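Local coordinates for protein putative cytochrome P450 120 (Synechocystis sp., PDB 2VE3) that binds heme and retinoic acid as a cytochrome P450 and probably acts as a monooxygenase, inserting an atom of molecular oxygen into its substrate, at residues G33-K38 / F47-F52; F67-E72 / P377-V382; Q348-A351 / L355-D358. One frame throughout, in Å; residues are numbered along the deposited sequence.

Contact 1. Residues G33-K38 / F47-F52; sequences GDFGKK and FKTRLF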
ATOM      1  N   GLY A  33      -6.558  12.345 -12.404  1.00 34.08           N
ATOM      2  CA  GLY A  33      -6.199  12.513 -10.986  1.00 34.73           C
ATOM      3  C   GLY A  33      -7.322  13.212 -10.239  1.00 34.97           C
ATOM      4  O   GLY A  33      -7.237  13.449  -9.036  1.00 35.49           O
ATOM      5  N   ASP A  34      -8.394  13.483 -10.977  1.00 34.72           N
ATOM      6  CA  ASP A  34      -9.455  14.406 -10.619  1.00 34.48           C
ATOM      7  C   ASP A  34     -10.741  13.675 -10.219  1.00 33.58           C
ATOM      8  O   ASP A  34     -11.701  14.293  -9.743  1.00 33.61           O
ATOM      9  CB  ASP A  34      -9.736  15.257 -11.865  1.00 34.84           C
ATOM     10  CG  ASP A  34     -10.444  16.547 -11.547  1.00 36.93           C
ATOM     11  OD1 ASP A  34     -10.088  17.184 -10.525  1.00 38.64           O
ATOM     12  OD2 ASP A  34     -11.353  16.927 -12.327  1.00 38.82           O
ATOM     13  N   PHE A  35     -10.741  12.357 -10.405  1.00 32.33           N
ATOM     14  CA  PHE A  35     -11.970  11.564 -10.448  1.00 31.07           C
ATOM     15  C   PHE A  35     -12.925  11.773  -9.274  1.00 31.08           C
ATOM     16  O   PHE A  35     -14.073  12.156  -9.474  1.00 30.79           O
ATOM     17  CB  PHE A  35     -11.654  10.074 -10.652  1.00 29.82           C
ATOM     18  CG  PHE A  35     -12.868   9.229 -10.932  1.00 28.36           C
ATOM     19  CD1 PHE A  35     -13.341   9.078 -12.229  1.00 24.32           C
ATOM     20  CD2 PHE A  35     -13.548   8.597  -9.895  1.00 25.13           C
ATOM     21  CE1 PHE A  35     -14.458   8.306 -12.487  1.00 24.65           C
ATOM     22  CE2 PHE A  35     -14.670   7.833 -10.158  1.00 23.95           C
ATOM     23  CZ  PHE A  35     -15.124   7.691 -11.463  1.00 24.65           C
ATOM     24  N   GLY A  36     -12.450  11.521  -8.060  1.00 31.85           N
ATOM     25  CA  GLY A  36     -13.312  11.528  -6.873  1.00 32.41           C
ATOM     26  C   GLY A  36     -13.733  12.929  -6.474  1.00 32.93           C
ATOM     27  O   GLY A  36     -14.892  13.157  -6.107  1.00 32.97           O
ATOM     28  N   LYS A  37     -12.778  13.855  -6.549  1.00 33.29           N
ATOM     29  CA  LYS A  37     -12.985  15.266  -6.220  1.00 34.00           C
ATOM     30  C   LYS A  37     -13.968  15.923  -7.192  1.00 33.53           C
ATOM     31  O   LYS A  37     -14.870  16.645  -6.765  1.00 33.59           O
ATOM     32  CB  LYS A  37     -11.635  16.017  -6.212  1.00 34.24           C
ATOM     33  CG  LYS A  37     -11.721  17.485  -5.788  1.00 35.25           C
ATOM     34  CD  LYS A  37     -10.353  18.073  -5.428  1.00 35.21           C
ATOM     35  CE  LYS A  37     -10.451  19.570  -5.108  1.00 36.47           C
ATOM     36  NZ  LYS A  37     -11.446  19.879  -4.020  1.00 38.59           N
ATOM     37  N   LYS A  38     -13.796  15.657  -8.490  1.00 33.17           N
ATOM     38  CA  LYS A  38     -14.700  16.176  -9.525  1.00 33.27           C
ATOM     39  C   LYS A  38     -16.157  15.789  -9.279  1.00 32.84           C
ATOM     40  O   LYS A  38     -17.058  16.622  -9.359  1.00 32.93           O
ATOM     41  CB  LYS A  38     -14.264  15.711 -10.919  1.00 33.25           C
ATOM     42  CG  LYS A  38     -15.057  16.333 -12.055  1.00 35.01           C
ATOM     43  CD  LYS A  38     -14.379  16.103 -13.408  1.00 36.24           C
ATOM     44  CE  LYS A  38     -15.377  16.239 -14.555  1.00 36.48           C
ATOM     45  NZ  LYS A  38     -16.333  15.085 -14.577  1.00 36.98           N
ATOM     46  N   PHE A  47     -21.705   9.466  -4.321  1.00 24.21           N
ATOM     47  CA  PHE A  47     -21.963   9.452  -5.756  1.00 23.93           C
ATOM     48  C   PHE A  47     -21.874   8.060  -6.388  1.00 23.87           C
ATOM     49  O   PHE A  47     -21.249   7.160  -5.821  1.00 23.91           O
ATOM     50  CB  PHE A  47     -21.121  10.515  -6.506  1.00 23.48           C
ATOM     51  CG  PHE A  47     -19.646  10.172  -6.666  1.00 23.59           C
ATOM     52  CD1 PHE A  47     -19.214   9.316  -7.691  1.00 21.17           C
ATOM     53  CD2 PHE A  47     -18.684  10.739  -5.817  1.00 23.79           C
ATOM     54  CE1 PHE A  47     -17.862   9.008  -7.851  1.00 21.66           C
ATOM     55  CE2 PHE A  47     -17.320  10.440  -5.968  1.00 21.97           C
ATOM     56  CZ  PHE A  47     -16.907   9.577  -6.988  1.00 23.07           C
ATOM     57  N   LYS A  48     -22.528   7.891  -7.538  1.00 23.68           N
ATOM     58  CA  LYS A  48     -22.444   6.653  -8.306  1.00 23.69           C
ATOM     59  C   LYS A  48     -21.736   6.829  -9.661  1.00 23.47           C
ATOM     60  O   LYS A  48     -21.726   7.912 -10.273  1.00 23.22           O
ATOM     61  CB  LYS A  48     -23.827   6.009  -8.487  1.00 23.51           C
ATOM     62  CG  LYS A  48     -24.698   6.687  -9.537  1.00 24.24           C
ATOM     63  CD  LYS A  48     -26.071   6.053  -9.616  1.00 24.77           C
ATOM     64  CE  LYS A  48     -27.013   6.927 -10.421  1.00 26.39           C
ATOM     65  NZ  LYS A  48     -26.624   6.878 -11.846  1.00 29.13           N
ATOM     66  N   THR A  49     -21.130   5.742 -10.116  1.00 23.09           N
ATOM     67  CA  THR A  49     -20.478   5.711 -11.404  1.00 22.77           C
ATOM     68  C   THR A  49     -20.557   4.279 -11.917  1.00 22.63           C
ATOM     69  O   THR A  49     -21.210   3.430 -11.308  1.00 22.26           O
ATOM     70  CB  THR A  49     -19.013   6.217 -11.297  1.00 22.65           C
ATOM     71  OG1 THR A  49     -18.381   6.177 -12.582  1.00 23.79           O
ATOM     72  CG2 THR A  49     -18.214   5.391 -10.311  1.00 22.70           C
ATOM     73  N   ARG A  50     -19.902   4.018 -13.040  1.00 22.88           N
ATOM     74  CA  ARG A  50     -19.785   2.659 -13.540  1.00 22.92           C
ATOM     75  C   ARG A  50     -18.334   2.417 -13.907  1.00 22.65           C
ATOM     76  O   ARG A  50     -17.716   3.211 -14.607  1.00 22.57           O
ATOM     77  CB  ARG A  50     -20.725   2.434 -14.719  1.00 23.11           C
ATOM     78  CG  ARG A  50     -20.491   1.141 -15.516  1.00 24.07           C
ATOM     79  CD  ARG A  50     -21.478   1.067 -16.653  1.00 25.34           C
ATOM     80  NE  ARG A  50     -22.833   0.825 -16.165  1.00 27.55           N
ATOM     81  CZ  ARG A  50     -23.940   1.323 -16.714  1.00 26.58           C
ATOM     82  NH1 ARG A  50     -23.867   2.119 -17.772  1.00 27.13           N
ATOM     83  NH2 ARG A  50     -25.123   1.038 -16.188  1.00 26.29           N
ATOM     84  N   LEU A  51     -17.780   1.336 -13.381  1.00 22.86           N
ATOM     85  CA  LEU A  51     -16.380   1.025 -13.612  1.00 23.36           C
ATOM     86  C   LEU A  51     -16.240  -0.460 -13.906  1.00 23.60           C
ATOM     87  O   LEU A  51     -16.797  -1.282 -13.196  1.00 23.60           O
ATOM     88  CB  LEU A  51     -15.520   1.430 -12.404  1.00 22.81           C
ATOM     89  CG  LEU A  51     -15.603   2.873 -11.868  1.00 22.36           C
ATOM     90  CD1 LEU A  51     -14.881   2.966 -10.517  1.00 20.94           C
ATOM     91  CD2 LEU A  51     -15.052   3.889 -12.842  1.00 20.03           C
ATOM     92  N   PHE A  52     -15.520  -0.776 -14.982  1.00 24.96           N
ATOM     93  CA  PHE A  52     -15.229  -2.162 -15.400  1.00 25.37           C
ATOM     94  C   PHE A  52     -16.498  -3.016 -15.419  1.00 25.64           C
ATOM     95  O   PHE A  52     -16.499  -4.144 -14.921  1.00 26.38           O
ATOM     96  CB  PHE A  52     -14.195  -2.812 -14.473  1.00 25.23           C
ATOM     97  CG  PHE A  52     -12.948  -1.995 -14.261  1.00 25.41           C
ATOM     98  CD1 PHE A  52     -11.839  -2.172 -15.081  1.00 25.50           C
ATOM     99  CD2 PHE A  52     -12.875  -1.070 -13.222  1.00 25.42           C
ATOM    100  CE1 PHE A  52     -10.687  -1.431 -14.885  1.00 25.89           C
ATOM    101  CE2 PHE A  52     -11.726  -0.327 -13.006  1.00 25.64           C
ATOM    102  CZ  PHE A  52     -10.629  -0.503 -13.843  1.00 26.58           C
TER
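Gly36, near the start of helix 35-43, and Phe47, at the head of strand 47-51, bring the two backbones no nearer than 9.0 Å between their CA atoms, so side chains have to fill the space between helix and strand. Phe35 and Phe47 do much of this. CG of Phe35 lies anti to the backbone N (chi1 -170°), which carries the ring out from the helix until its far end reaches the three strand residues whose side chains face the helix. The tip atom CZ of Phe35 stands 4.0 Å from Leu51 CD2, and the same CZ meets Thr49 OG1 at 3.8 Å, with the oxygen at the ring edge and in its plane. Beside these, Phe35 CE2 lies 4.1 Å from Phe47 CE1, at the edge of the Phe47 ring. Phe47 also reaches the helix backbone: its CE2 is 3.6 Å from Gly36 O, and its CZ lies near Gly36 CA. The contact packs helix 35-43 against an edge strand of the mixed beta sheet of the P450 fold, and Phe58 of the adjoining strand meets both Phe35 and Phe47. Thr49 OG1 has its hydrogen-bonding partner in Glu25 OE1, not in the helix. Helix and strand are therefore joined here by apolar and van der Waals contact, with the one side-chain hydroxyl in the interface satisfied from a neighbouring loop.

Contact 2. Residues F67-E72 / P377-V382; sequences FLFTKE and PPFAHV
Phe69 and Phe379 meet where the end of helix 62-68 comes up against the long loop that leads, in the cytochrome P450 fold, toward the heme-ligating cysteine, here Cys391 by similarity. The contact between the two segments is aromatic. Both rings leave their backbones with CG anti to the carbonyl carbon (chi1 -52° for Phe69 and -59° for Phe379) and cross obliquely, centroids 5.5 Å apart and planes inclined at 52°. Phe69 offers its CD2 edge, whereas Phe379 is met on a slant along its CD1-CE1 side. The Phe69 ring is engaged elsewhere as well, edge-to-face with Tyr344 of strand 341-345.

A polar bond links helix and loop beside the pair: Phe379 O accepts a hydrogen bond from Asn65 ND2 of helix 62-68, tying the loop to the same helix that delivers Phe69. Another, from Thr70 OG1 to Arg66 O, is local and closes off the helix end. Packing extends the attachment of the loop, since Val382 touches Asn65 and Phe379 also lies on Arg66. With an alanine in the place of Phe379, the CD2 edge of Phe69 would probably lose its partner on the loop side, leaving a gap between helix end and loop. At the closest point of the pair, Phe69 CD2 lies 3.7 Å from Phe379 CD1, with CE1 of the same ring equally near.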
ATOM      1  N   PHE A  67     -19.906   2.485   8.611  1.00 26.12           N
ATOM      2  CA  PHE A  67     -20.900   1.717   7.858  1.00 25.98           C
ATOM      3  C   PHE A  67     -20.305   0.500   7.109  1.00 26.12           C
ATOM      4  O   PHE A  67     -20.795  -0.644   7.229  1.00 24.77           O
ATOM      5  CB  PHE A  67     -21.623   2.707   6.913  1.00 26.48           C
ATOM      6  CG  PHE A  67     -22.403   2.068   5.791  1.00 27.32           C
ATOM      7  CD1 PHE A  67     -23.553   1.319   6.046  1.00 29.44           C
ATOM      8  CD2 PHE A  67     -22.006   2.250   4.475  1.00 28.94           C
ATOM      9  CE1 PHE A  67     -24.276   0.734   4.999  1.00 29.47           C
ATOM     10  CE2 PHE A  67     -22.726   1.670   3.421  1.00 29.97           C
ATOM     11  CZ  PHE A  67     -23.866   0.910   3.689  1.00 28.58           C
ATOM     12  N   LEU A  68     -19.235   0.756   6.356  1.00 26.35           N
ATOM     13  CA  LEU A  68     -18.590  -0.273   5.538  1.00 26.99           C
ATOM     14  C   LEU A  68     -17.845  -1.317   6.374  1.00 26.85           C
ATOM     15  O   LEU A  68     -17.691  -2.442   5.939  1.00 26.94           O
ATOM     16  CB  LEU A  68     -17.663   0.386   4.505  1.00 26.89           C
ATOM     17  CG  LEU A  68     -17.214  -0.440   3.297  1.00 27.68           C
ATOM     18  CD1 LEU A  68     -18.320  -0.655   2.267  1.00 27.68           C
ATOM     19  CD2 LEU A  68     -16.063   0.269   2.669  1.00 27.99           C
ATOM     20  N   PHE A  69     -17.406  -0.945   7.575  1.00 27.15           N
ATOM     21  CA  PHE A  69     -16.688  -1.873   8.448  1.00 27.50           C
ATOM     22  C   PHE A  69     -17.539  -2.343   9.645  1.00 28.58           C
ATOM     23  O   PHE A  69     -17.003  -2.687  10.702  1.00 27.86           O
ATOM     24  CB  PHE A  69     -15.349  -1.276   8.918  1.00 26.72           C
ATOM     25  CG  PHE A  69     -14.466  -0.764   7.797  1.00 25.29           C
ATOM     26  CD1 PHE A  69     -14.273  -1.510   6.632  1.00 23.84           C
ATOM     27  CD2 PHE A  69     -13.794   0.457   7.927  1.00 24.79           C
ATOM     28  CE1 PHE A  69     -13.452  -1.033   5.605  1.00 22.77           C
ATOM     29  CE2 PHE A  69     -12.973   0.940   6.899  1.00 23.20           C
ATOM     30  CZ  PHE A  69     -12.803   0.185   5.744  1.00 23.15           C
ATOM     31  N   THR A  70     -18.859  -2.387   9.442  1.00 29.68           N
ATOM     32  CA  THR A  70     -19.814  -2.807  10.474  1.00 31.08           C
ATOM     33  C   THR A  70     -20.782  -3.848   9.913  1.00 31.66           C
ATOM     34  O   THR A  70     -21.221  -3.733   8.766  1.00 31.06           O
ATOM     35  CB  THR A  70     -20.612  -1.587  11.025  1.00 31.36           C
ATOM     36  OG1 THR A  70     -19.715  -0.710  11.722  1.00 32.06           O
ATOM     37  CG2 THR A  70     -21.719  -2.027  11.991  1.00 32.67           C
ATOM     38  N   LYS A  71     -21.103  -4.866  10.723  1.00 32.17           N
ATOM     39  CA  LYS A  71     -21.967  -5.969  10.287  1.00 32.86           C
ATOM     40  C   LYS A  71     -21.578  -6.342   8.868  1.00 32.95           C
ATOM     41  O   LYS A  71     -22.426  -6.437   7.969  1.00 33.62           O
ATOM     42  CB  LYS A  71     -23.451  -5.573  10.369  1.00 32.86           C
ATOM     43  CG  LYS A  71     -23.881  -5.044  11.732  1.00 33.46           C
ATOM     44  CD  LYS A  71     -25.289  -4.459  11.693  1.00 33.73           C
ATOM     45  CE  LYS A  71     -25.702  -3.912  13.055  1.00 35.49           C
ATOM     46  NZ  LYS A  71     -24.677  -2.983  13.659  1.00 35.52           N
ATOM     47  N   GLU A  72     -20.275  -6.532   8.686  1.00 33.13           N
ATOM     48  CA  GLU A  72     -19.629  -6.617   7.378  1.00 33.23           C
ATOM     49  C   GLU A  72     -19.844  -7.960   6.665  1.00 33.84           C
ATOM     50  O   GLU A  72     -20.169  -8.006   5.472  1.00 34.13           O
ATOM     51  CB  GLU A  72     -18.140  -6.365   7.588  1.00 33.05           C
ATOM     52  CG  GLU A  72     -17.336  -6.181   6.340  1.00 31.77           C
ATOM     53  CD  GLU A  72     -15.891  -5.897   6.636  1.00 29.62           C
ATOM     54  OE1 GLU A  72     -15.573  -5.688   7.825  1.00 25.99           O
ATOM     55  OE2 GLU A  72     -15.081  -5.891   5.678  1.00 28.69           O
ATOM     56  N   PRO A 377     -13.649  10.984  15.488  1.00 32.73           N
ATOM     57  CA  PRO A 377     -14.431   9.741  15.466  1.00 31.98           C
ATOM     58  C   PRO A 377     -13.601   8.533  15.007  1.00 31.07           C
ATOM     59  O   PRO A 377     -12.536   8.713  14.411  1.00 31.39           O
ATOM     60  CB  PRO A 377     -15.553  10.041  14.460  1.00 31.99           C
ATOM     61  CG  PRO A 377     -15.094  11.234  13.692  1.00 32.89           C
ATOM     62  CD  PRO A 377     -14.266  12.030  14.653  1.00 32.79           C
ATOM     63  N   PRO A 378     -14.042   7.307  15.338  1.00 30.10           N
ATOM     64  CA  PRO A 378     -13.395   6.120  14.772  1.00 29.22           C
ATOM     65  C   PRO A 378     -13.402   6.131  13.246  1.00 28.12           C
ATOM     66  O   PRO A 378     -14.320   6.682  12.639  1.00 27.70           O
ATOM     67  CB  PRO A 378     -14.264   4.966  15.287  1.00 29.53           C
ATOM     68  CG  PRO A 378     -14.867   5.495  16.560  1.00 30.36           C
ATOM     69  CD  PRO A 378     -15.111   6.954  16.298  1.00 29.97           C
ATOM     70  N   PHE A 379     -12.371   5.541  12.644  1.00 27.14           N
ATOM     71  CA  PHE A 379     -12.295   5.352  11.171  1.00 26.27           C
ATOM     72  C   PHE A 379     -12.043   6.642  10.395  1.00 25.10           C
ATOM     73  O   PHE A 379     -12.439   6.779   9.231  1.00 24.71           O
ATOM     74  CB  PHE A 379     -13.525   4.600  10.628  1.00 26.71           C
ATOM     75  CG  PHE A 379     -13.725   3.235  11.238  1.00 27.24           C
ATOM     76  CD1 PHE A 379     -12.819   2.204  10.989  1.00 28.66           C
ATOM     77  CD2 PHE A 379     -14.818   2.981  12.064  1.00 28.88           C
ATOM     78  CE1 PHE A 379     -12.996   0.934  11.553  1.00 28.08           C
ATOM     79  CE2 PHE A 379     -15.014   1.703  12.635  1.00 29.15           C
ATOM     80  CZ  PHE A 379     -14.097   0.687  12.375  1.00 28.46           C
ATOM     81  N   ALA A 380     -11.341   7.560  11.053  1.00 23.69           N
ATOM     82  CA  ALA A 380     -11.007   8.869  10.511  1.00 22.63           C
ATOM     83  C   ALA A 380      -9.621   8.867   9.825  1.00 21.70           C
ATOM     84  O   ALA A 380      -9.370   9.600   8.856  1.00 21.64           O
ATOM     85  CB  ALA A 380     -11.056   9.900  11.643  1.00 22.07           C
ATOM     86  N   HIS A 381      -8.727   8.037  10.354  1.00 20.94           N
ATOM     87  CA  HIS A 381      -7.400   7.815   9.813  1.00 19.79           C
ATOM     88  C   HIS A 381      -7.399   6.337   9.421  1.00 19.48           C
ATOM     89  O   HIS A 381      -7.347   5.450  10.271  1.00 19.74           O
ATOM     90  CB  HIS A 381      -6.370   8.134  10.895  1.00 19.78           C
ATOM     91  CG  HIS A 381      -4.942   8.007  10.460  1.00 18.71           C
ATOM     92  ND1 HIS A 381      -4.344   8.885   9.582  1.00 17.28           N
ATOM     93  CD2 HIS A 381      -3.975   7.139  10.833  1.00 16.99           C
ATOM     94  CE1 HIS A 381      -3.083   8.541   9.405  1.00 15.14           C
ATOM     95  NE2 HIS A 381      -2.832   7.489  10.159  1.00 17.93           N
ATOM     96  N   VAL A 382      -7.522   6.079   8.121  1.00 18.67           N
ATOM     97  CA  VAL A 382      -7.622   4.721   7.601  1.00 17.14           C
ATOM     98  C   VAL A 382      -6.650   4.394   6.443  1.00 16.35           C
ATOM     99  O   VAL A 382      -7.085   3.876   5.407  1.00 16.16           O
ATOM    100  CB  VAL A 382      -9.078   4.374   7.200  1.00 16.86           C
ATOM    101  CG1 VAL A 382      -9.967   4.236   8.454  1.00 17.62           C
ATOM    102  CG2 VAL A 382      -9.655   5.390   6.183  1.00 17.78           C
TER

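Contact 3. Residues Q348-A351 / L355-D358; sequences QTHA and LYPD
Tyr356 brings the CD2-CE2 side of its ring to the backbone of Thr349 and His350, in the turn by which the chain doubles back after helix 346-349. With CG anti to the carbonyl carbon (chi1 -58°), the tyrosine carries its ring back toward the helix, CD2 coming 3.3 Å from His350 O. One atom further along, CE2 lies 3.6 Å from His350 CA and 3.7 Å from Thr349 O. The two carbonyls address the ring differently: Thr349 O sits in its plane at the edge, while His350 O approaches obliquely.

The His350 side chain runs alongside Tyr356 and points the same way. The ring planes stand at 74°, with His350 CD2 4.2 Å from Tyr356 OH. Each polar end is hydrogen-bonded to the loop 377-382, the hydroxyl to Ala380 and the imidazole to Val382. His350 O is bonded to Arg313, the arginine of the P450 ExxR motif, and Pro357 O and Asp358 O to Arg366 of the PERF motif, which places the turn between two signatures of the fold.

Leu355 adopts an unusual shape, with chi1 (-109°) and chi2 both away from the staggered positions. This brings its CD2 3.7 Å from Thr349 CG2 and equally near Thr349 O. The threonine methyl faces the leucine because it lies anti to its own N, while OG1 is turned to Gly61 N and Gln345 O. The turn thus packs carbon against carbon and ring edge against carbonyl, while Thr349 OG1, the His350 imidazole and Tyr356 OH find their hydrogen bonds elsewhere.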
ATOM      1  N   GLN A 348     -10.118  10.615   0.002  1.00 20.40           N
ATOM      2  CA  GLN A 348     -11.167  11.589   0.336  1.00 20.95           C
ATOM      3  C   GLN A 348     -11.332  11.772   1.858  1.00 20.47           C
ATOM      4  O   GLN A 348     -11.428  12.910   2.344  1.00 21.30           O
ATOM      5  CB  GLN A 348     -12.511  11.245  -0.336  1.00 20.84           C
ATOM      6  CG  GLN A 348     -12.464  11.176  -1.856  1.00 21.94           C
ATOM      7  CD  GLN A 348     -13.732  10.591  -2.510  1.00 22.46           C
ATOM      8  OE1 GLN A 348     -13.668  10.058  -3.616  1.00 24.55           O
ATOM      9  NE2 GLN A 348     -14.877  10.695  -1.833  1.00 25.14           N
ATOM     10  N   THR A 349     -11.349  10.668   2.605  1.00 19.85           N
ATOM     11  CA  THR A 349     -11.488  10.722   4.065  1.00 19.08           C
ATOM     12  C   THR A 349     -10.383  11.565   4.684  1.00 19.40           C
ATOM     13  O   THR A 349     -10.640  12.368   5.583  1.00 19.47           O
ATOM     14  CB  THR A 349     -11.498   9.314   4.707  1.00 18.59           C
ATOM     15  OG1 THR A 349     -12.496   8.503   4.086  1.00 18.18           O
ATOM     16  CG2 THR A 349     -11.800   9.390   6.206  1.00 18.91           C
ATOM     17  N   HIS A 350      -9.163  11.391   4.180  1.00 19.58           N
ATOM     18  CA  HIS A 350      -7.986  12.077   4.717  1.00 20.19           C
ATOM     19  C   HIS A 350      -7.873  13.534   4.290  1.00 20.71           C
ATOM     20  O   HIS A 350      -7.022  14.261   4.793  1.00 20.30           O
ATOM     21  CB  HIS A 350      -6.718  11.312   4.342  1.00 19.44           C
ATOM     22  CG  HIS A 350      -6.559  10.013   5.075  1.00 18.61           C
ATOM     23  ND1 HIS A 350      -5.409   9.262   5.009  1.00 17.47           N
ATOM     24  CD2 HIS A 350      -7.407   9.330   5.877  1.00 16.44           C
ATOM     25  CE1 HIS A 350      -5.556   8.171   5.739  1.00 17.00           C
ATOM     26  NE2 HIS A 350      -6.760   8.186   6.272  1.00 16.16           N
ATOM     27  N   ALA A 351      -8.737  13.947   3.371  1.00 22.17           N
ATOM     28  CA  ALA A 351      -8.816  15.344   2.941  1.00 23.27           C
ATOM     29  C   ALA A 351     -10.035  16.054   3.528  1.00 24.06           C
ATOM     30  O   ALA A 351     -10.279  17.220   3.218  1.00 25.07           O
ATOM     31  CB  ALA A 351      -8.824  15.435   1.398  1.00 23.53           C
ATOM     32  N   LEU A 355     -12.461  16.457   9.749  1.00 27.13           N
ATOM     33  CA  LEU A 355     -11.481  15.524  10.291  1.00 26.12           C
ATOM     34  C   LEU A 355     -10.075  16.121  10.386  1.00 25.58           C
ATOM     35  O   LEU A 355      -9.366  15.922  11.372  1.00 25.55           O
ATOM     36  CB  LEU A 355     -11.457  14.274   9.400  1.00 26.22           C
ATOM     37  CG  LEU A 355     -12.020  12.934   9.889  1.00 25.97           C
ATOM     38  CD1 LEU A 355     -13.087  13.079  10.985  1.00 21.17           C
ATOM     39  CD2 LEU A 355     -12.515  12.074   8.707  1.00 25.62           C
ATOM     40  N   TYR A 356      -9.675  16.848   9.350  1.00 25.19           N
ATOM     41  CA  TYR A 356      -8.322  17.393   9.248  1.00 25.41           C
ATOM     42  C   TYR A 356      -8.344  18.882   8.910  1.00 25.74           C
ATOM     43  O   TYR A 356      -8.281  19.252   7.741  1.00 25.81           O
ATOM     44  CB  TYR A 356      -7.495  16.587   8.222  1.00 24.61           C
ATOM     45  CG  TYR A 356      -7.430  15.125   8.580  1.00 24.30           C
ATOM     46  CD1 TYR A 356      -6.666  14.690   9.673  1.00 23.56           C
ATOM     47  CD2 TYR A 356      -8.186  14.185   7.884  1.00 23.38           C
ATOM     48  CE1 TYR A 356      -6.625  13.354  10.025  1.00 23.42           C
ATOM     49  CE2 TYR A 356      -8.160  12.840   8.231  1.00 22.28           C
ATOM     50  CZ  TYR A 356      -7.374  12.435   9.294  1.00 23.42           C
ATOM     51  OH  TYR A 356      -7.326  11.124   9.637  1.00 22.66           O
ATOM     52  N   PRO A 357      -8.455  19.739   9.939  1.00 26.34           N
ATOM     53  CA  PRO A 357      -8.456  21.195   9.733  1.00 26.86           C
ATOM     54  C   PRO A 357      -7.238  21.660   8.929  1.00 27.31           C
ATOM     55  O   PRO A 357      -6.107  21.333   9.295  1.00 27.95           O
ATOM     56  CB  PRO A 357      -8.416  21.744  11.163  1.00 26.94           C
ATOM     57  CG  PRO A 357      -9.069  20.686  11.982  1.00 26.68           C
ATOM     58  CD  PRO A 357      -8.598  19.390  11.367  1.00 26.24           C
ATOM     59  N   ASP A 358      -7.483  22.407   7.847  1.00 27.62           N
ATOM     60  CA  ASP A 358      -6.476  22.723   6.815  1.00 27.59           C
ATOM     61  C   ASP A 358      -5.890  21.428   6.273  1.00 26.88           C
ATOM     62  O   ASP A 358      -4.713  21.133   6.514  1.00 26.59           O
ATOM     63  CB  ASP A 358      -5.344  23.608   7.355  1.00 28.01           C
ATOM     64  CG  ASP A 358      -5.793  25.013   7.667  1.00 29.97           C
ATOM     65  OD1 ASP A 358      -6.729  25.511   6.994  1.00 30.88           O
ATOM     66  OD2 ASP A 358      -5.189  25.623   8.591  1.00 33.45           O
TER

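Contact 3 is nested in the long loop of chain that contact 2 closes, and the two are bonded directly: Ala380 O lies 2.7 Å from Tyr356 OH, and Val382 N 2.9 Å from His350 NE2, both probable hydrogen bonds. Their centres are 15 Å apart. Contact 1 precedes both along the chain; it touches contact 3 by packing, Gly36 CA against Gln348 OE1 at 3.6 Å, but stays about 11 Å from contact 2 at the nearest atoms. Contacts 2 and 3 lie toward the heme, which is about 5 Å from the Phe69 side chain and about 8 Å from that of His350, whereas contact 1 is nearer the bound retinoic acid, about 6 Å from the Phe35 side chain.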